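Local atomic coordinates of pyridoxine 4-oxidase (Mesorhizobium loti, PDB entry 4HA6), a protein that oxidises the 4-hydroxymethyl group of pyridoxine, a form of vitamin B6, using bound FAD as cofactor, as a member of the GMC oxidoreductase family. Residues R71-A76 / P386-T391; D109-W114 / A497-R502. All coordinates share one frame; numbering follows the deposited sequence.

Overall arrangement
Contact 1 joins 71-76, which includes strand 74-75, to 386-391, the loop between strand 383-385 and helix 392-409. Contact 2 joins 109-114, the link between helices 97-107 and 114-124, to 497-502 on helix 490-506 near the C-terminus. Their centres lie 30 Å apart on opposite sides of the chain's centre, their nearest atoms about 19 Å apart, and they share no helix or strand. Along the chain the order is 71-76, 109-114, 386-391, 497-502, so the segments of the two contacts alternate. Each ties an early part of the GMC fold to a late one near the FAD, with the Trp75 side chain about 7 Å and the Trp112 side chain about 12 Å from it.

Contact 1: residues R71-A76 / P386-T391; sequences RAHHWA and PAYLQT
The edge of the Tyr388 ring points into one face of the His73 imidazole, with Tyr388 CE1 3.7 Å above the imidazole plane and over its centre. This is a T-shaped pair: the ring centroids are 4.9 Å apart and the planes stand at 73°. One face of Tyr388 carries Pro386, whose CB sits over the centre of the phenol ring. At the other end, the phenol reaches the edge of the Trp75 indole, where Trp75 NE1 donates to Tyr388 OH at 2.9 Å; the N-H...O angle of 129° makes this a weak bond. Trp75 CZ2 also lies 3.7 Å from Pro386 CB, an oblique apolar touch on the six-membered ring of the indole. Tyr388 CG, beside its backbone N and anti to the carbonyl carbon (chi1 -75°), directs the ring to both His73 and Trp75. The stronger partner of the Tyr388 hydroxyl is Asp291, while His73 NE2 is hydrogen-bonded to Thr68, which helps fix the turn of the imidazole. Ala76, next to Trp75, belongs to the FAD pocket, and the Trp75 side chain is about 7 Å from the FAD: a second-shell layer beside the cofactor. It joins the 386-391 loop, a type II turn from Ala387 to Gln390 leading into helix 392-409, to the two-stranded antiparallel sheet of 60-61 and 74-75, and Thr443 of strand 441-443 touches both Trp75 and Tyr388.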
# COMPACT_ATOMS: atom_id res chain seq x y z
N ARG A 71 -0.28 12.69 18.26
CA ARG A 71 -1.40 11.83 17.87
C ARG A 71 -0.95 10.39 17.59
O ARG A 71 0.11 10.15 17.00
CB ARG A 71 -2.13 12.40 16.65
CG ARG A 71 -2.67 13.82 16.87
CD ARG A 71 -3.00 14.55 15.56
NE ARG A 71 -3.84 13.74 14.69
CZ ARG A 71 -3.59 13.50 13.40
NH1 ARG A 71 -2.52 14.04 12.83
NH2 ARG A 71 -4.40 12.74 12.69
N ALA A 72 -1.76 9.44 18.05
CA ALA A 72 -1.61 8.03 17.71
C ALA A 72 -2.53 7.78 16.52
O ALA A 72 -3.55 8.44 16.39
CB ALA A 72 -2.00 7.14 18.89
N HIS A 73 -2.19 6.83 15.67
CA HIS A 73 -2.92 6.67 14.43
C HIS A 73 -3.51 5.26 14.32
O HIS A 73 -2.95 4.30 14.84
CB HIS A 73 -1.98 6.91 13.26
CG HIS A 73 -1.42 8.30 13.21
ND1 HIS A 73 -1.84 9.23 12.28
CD2 HIS A 73 -0.48 8.91 13.97
CE1 HIS A 73 -1.18 10.36 12.48
NE2 HIS A 73 -0.35 10.20 13.49
N HIS A 74 -4.64 5.16 13.62
CA HIS A 74 -5.24 3.85 13.40
C HIS A 74 -4.85 3.34 12.03
O HIS A 74 -4.98 4.06 11.04
CB HIS A 74 -6.76 3.94 13.54
CG HIS A 74 -7.23 3.81 14.96
ND1 HIS A 74 -7.85 2.67 15.44
CD2 HIS A 74 -7.16 4.67 16.00
CE1 HIS A 74 -8.14 2.84 16.72
NE2 HIS A 74 -7.73 4.04 17.09
N TRP A 75 -4.36 2.10 11.96
CA TRP A 75 -3.93 1.50 10.69
C TRP A 75 -4.82 0.33 10.29
O TRP A 75 -4.64 -0.80 10.76
CB TRP A 75 -2.48 1.02 10.78
CG TRP A 75 -1.44 2.13 10.60
CD1 TRP A 75 -1.66 3.48 10.64
CD2 TRP A 75 -0.04 1.96 10.30
NE1 TRP A 75 -0.47 4.16 10.41
CE2 TRP A 75 0.53 3.25 10.20
CE3 TRP A 75 0.78 0.84 10.13
CZ2 TRP A 75 1.90 3.44 9.93
CZ3 TRP A 75 2.14 1.03 9.86
CH2 TRP A 75 2.68 2.33 9.77
N ALA A 76 -5.78 0.60 9.41
CA ALA A 76 -6.68 -0.44 8.89
C ALA A 76 -5.90 -1.45 8.06
O ALA A 76 -5.06 -1.07 7.26
CB ALA A 76 -7.80 0.19 8.05
N PRO A 386 5.75 4.68 13.25
CA PRO A 386 6.05 5.09 11.88
C PRO A 386 7.02 6.27 11.81
O PRO A 386 7.49 6.56 10.71
CB PRO A 386 4.67 5.50 11.32
CG PRO A 386 3.82 5.77 12.54
CD PRO A 386 4.33 4.83 13.59
N ALA A 387 7.31 6.93 12.94
CA ALA A 387 8.21 8.11 12.98
C ALA A 387 7.76 9.20 12.01
O ALA A 387 8.57 9.79 11.30
CB ALA A 387 9.66 7.71 12.69
N TYR A 388 6.46 9.47 12.00
CA TYR A 388 5.90 10.43 11.05
C TYR A 388 6.53 11.81 11.24
O TYR A 388 6.72 12.27 12.38
CB TYR A 388 4.38 10.54 11.21
CG TYR A 388 3.54 9.40 10.67
CD1 TYR A 388 2.41 8.99 11.36
CD2 TYR A 388 3.83 8.78 9.44
CE1 TYR A 388 1.59 7.99 10.88
CE2 TYR A 388 3.00 7.76 8.95
CZ TYR A 388 1.89 7.37 9.68
OH TYR A 388 1.04 6.37 9.25
N LEU A 389 6.84 12.47 10.13
CA LEU A 389 7.37 13.84 10.13
C LEU A 389 8.58 14.06 11.03
O LEU A 389 8.67 15.10 11.70
CB LEU A 389 6.26 14.83 10.52
CG LEU A 389 5.36 15.39 9.41
CD1 LEU A 389 5.41 14.56 8.13
CD2 LEU A 389 3.92 15.57 9.89
N GLN A 390 9.52 13.12 11.05
CA GLN A 390 10.65 13.27 11.98
C GLN A 390 11.86 13.98 11.35
O GLN A 390 12.77 14.43 12.05
CB GLN A 390 11.03 11.92 12.58
CG GLN A 390 11.41 11.98 14.08
CD GLN A 390 10.25 12.43 14.98
OE1 GLN A 390 9.42 11.62 15.39
NE2 GLN A 390 10.19 13.72 15.28
N THR A 391 11.88 14.08 10.03
CA THR A 391 13.00 14.70 9.35
C THR A 391 12.64 16.12 8.95
O THR A 391 11.46 16.46 8.76
CB THR A 391 13.42 13.89 8.11
OG1 THR A 391 12.33 13.84 7.16
CG2 THR A 391 13.82 12.48 8.52

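Contact 2: residues D109-W114 / A497-R502; sequences DRRWGW and AETFAR
Thr499 is where the two segments meet, approached by Arg111 and Trp112 together. The polar part runs through the arginine: Arg111 NH2 lies 3.1 Å from Thr499 OG1, and an ordered water links that same nitrogen to the helix backbone, donating to Thr499 O at 2.7 Å and accepting a weak bond from Arg111 NH2. Arg111 CG sits between its backbone N and carbonyl carbon (chi1 53°), and a bend at chi3 carries the guanidinium toward the helix, where NH1 bonds to Gln503. The van der Waals part belongs to Trp112, whose CH2 comes within 3.2 Å of Thr499 OG1, while Trp112 CZ3 is 3.9 Å from the methyl CG2 of Thr499. Arg111 CG lies over one face of this indole, toward its rim, and Trp112 NE1 is hydrogen-bonded to Ala463 O. With an alanine in place of Trp112, Thr499 would probably face a gap, and the carbonyl of Ala463 would lose its indole donor. Within the segments, Asp109 OD1 accepts from Arg111 N at 3.1 Å, an Asx turn, and Glu498 OE1 makes a salt bridge with Arg502 NE. Otherwise this is plain packing: helix 490-506 lies against helix 114-124, where Leu117 meets Thr499, and against helix 11-20, where Ala497 touches the FAD-binding Ala12; that helix follows strand 4-7 through a glycine-rich turn, consistent with a Rossmann-type dinucleotide-binding unit.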
# COMPACT_ATOMS: atom_id res chain seq x y z
N ASP A 109 20.25 -5.43 -8.37
CA ASP A 109 19.69 -6.26 -9.43
C ASP A 109 18.75 -5.47 -10.36
O ASP A 109 17.77 -4.87 -9.91
CB ASP A 109 18.97 -7.46 -8.81
CG ASP A 109 18.77 -8.59 -9.81
OD1 ASP A 109 18.51 -8.29 -10.99
OD2 ASP A 109 18.86 -9.77 -9.42
N ARG A 110 19.04 -5.55 -11.67
CA ARG A 110 18.32 -4.84 -12.73
C ARG A 110 16.85 -5.22 -12.84
O ARG A 110 16.04 -4.49 -13.43
CB ARG A 110 18.96 -5.17 -14.09
CG ARG A 110 20.28 -4.51 -14.40
CD ARG A 110 20.74 -4.89 -15.82
NE ARG A 110 21.06 -6.32 -15.96
CZ ARG A 110 20.26 -7.22 -16.54
NH1 ARG A 110 19.09 -6.86 -17.04
NH2 ARG A 110 20.65 -8.49 -16.62
N ARG A 111 16.51 -6.40 -12.33
CA ARG A 111 15.15 -6.92 -12.45
C ARG A 111 14.11 -6.04 -11.78
O ARG A 111 12.92 -6.12 -12.08
CB ARG A 111 15.06 -8.33 -11.86
CG ARG A 111 15.59 -8.44 -10.45
CD ARG A 111 15.78 -9.90 -10.08
NE ARG A 111 14.49 -10.54 -10.24
CZ ARG A 111 14.04 -11.53 -9.49
NH1 ARG A 111 14.78 -12.03 -8.51
NH2 ARG A 111 12.83 -11.99 -9.72
N TRP A 112 14.59 -5.18 -10.87
CA TRP A 112 13.72 -4.34 -10.08
C TRP A 112 13.64 -2.94 -10.66
O TRP A 112 13.10 -2.03 -10.02
CB TRP A 112 14.24 -4.30 -8.63
CG TRP A 112 14.11 -5.66 -7.95
CD1 TRP A 112 15.12 -6.47 -7.49
CD2 TRP A 112 12.89 -6.37 -7.69
NE1 TRP A 112 14.59 -7.62 -6.94
CE2 TRP A 112 13.23 -7.58 -7.06
CE3 TRP A 112 11.54 -6.08 -7.93
CZ2 TRP A 112 12.27 -8.50 -6.67
CZ3 TRP A 112 10.60 -7.00 -7.54
CH2 TRP A 112 10.96 -8.20 -6.92
N GLY A 113 14.18 -2.76 -11.86
CA GLY A 113 14.12 -1.47 -12.54
C GLY A 113 12.89 -1.37 -13.43
O GLY A 113 12.33 -2.40 -13.82
N TRP A 114 12.48 -0.14 -13.73
CA TRP A 114 11.29 0.10 -14.54
C TRP A 114 11.27 -0.70 -15.86
O TRP A 114 10.24 -1.30 -16.22
CB TRP A 114 11.19 1.60 -14.86
CG TRP A 114 9.99 1.98 -15.67
CD1 TRP A 114 9.93 2.15 -17.03
CD2 TRP A 114 8.68 2.26 -15.18
NE1 TRP A 114 8.66 2.50 -17.41
CE2 TRP A 114 7.86 2.58 -16.29
CE3 TRP A 114 8.10 2.27 -13.90
CZ2 TRP A 114 6.51 2.92 -16.17
CZ3 TRP A 114 6.76 2.59 -13.77
CH2 TRP A 114 5.98 2.92 -14.90
N ALA A 497 5.11 -9.60 -6.44
CA ALA A 497 4.65 -10.98 -6.39
C ALA A 497 4.85 -11.65 -7.76
O ALA A 497 5.35 -12.79 -7.83
CB ALA A 497 3.22 -11.06 -5.93
N GLU A 498 4.46 -10.96 -8.83
CA GLU A 498 4.62 -11.52 -10.17
C GLU A 498 6.09 -11.82 -10.49
O GLU A 498 6.38 -12.87 -11.06
CB GLU A 498 3.99 -10.63 -11.24
CG GLU A 498 4.18 -11.12 -12.69
CD GLU A 498 3.57 -12.50 -12.97
OE1 GLU A 498 4.01 -13.16 -13.95
OE2 GLU A 498 2.64 -12.93 -12.25
N THR A 499 7.02 -10.93 -10.13
CA THR A 499 8.41 -11.25 -10.47
C THR A 499 8.90 -12.46 -9.66
O THR A 499 9.68 -13.27 -10.17
CB THR A 499 9.44 -10.04 -10.49
OG1 THR A 499 10.33 -10.11 -9.38
CG2 THR A 499 8.77 -8.68 -10.58
N PHE A 500 8.41 -12.62 -8.44
CA PHE A 500 8.77 -13.83 -7.70
C PHE A 500 8.15 -15.08 -8.31
O PHE A 500 8.76 -16.15 -8.29
CB PHE A 500 8.40 -13.72 -6.23
CG PHE A 500 8.72 -14.97 -5.46
CD1 PHE A 500 7.76 -15.96 -5.29
CD2 PHE A 500 9.98 -15.16 -4.93
CE1 PHE A 500 8.06 -17.12 -4.59
CE2 PHE A 500 10.28 -16.30 -4.22
CZ PHE A 500 9.32 -17.29 -4.05
N ALA A 501 6.93 -14.97 -8.84
CA ALA A 501 6.29 -16.13 -9.46
C ALA A 501 7.10 -16.55 -10.68
O ALA A 501 7.34 -17.74 -10.91
CB ALA A 501 4.87 -15.83 -9.86
N ARG A 502 7.53 -15.56 -11.45
CA ARG A 502 8.33 -15.82 -12.64
C ARG A 502 9.66 -16.47 -12.27
O ARG A 502 10.13 -17.37 -12.97
CB ARG A 502 8.54 -14.52 -13.42
CG ARG A 502 7.24 -13.92 -13.94
CD ARG A 502 7.43 -12.60 -14.70
NE ARG A 502 6.29 -12.36 -15.57
CZ ARG A 502 6.38 -11.86 -16.80
NH1 ARG A 502 7.55 -11.50 -17.30
NH2 ARG A 502 5.28 -11.70 -17.51
O HOH W 1 11.53 -12.73 -12.04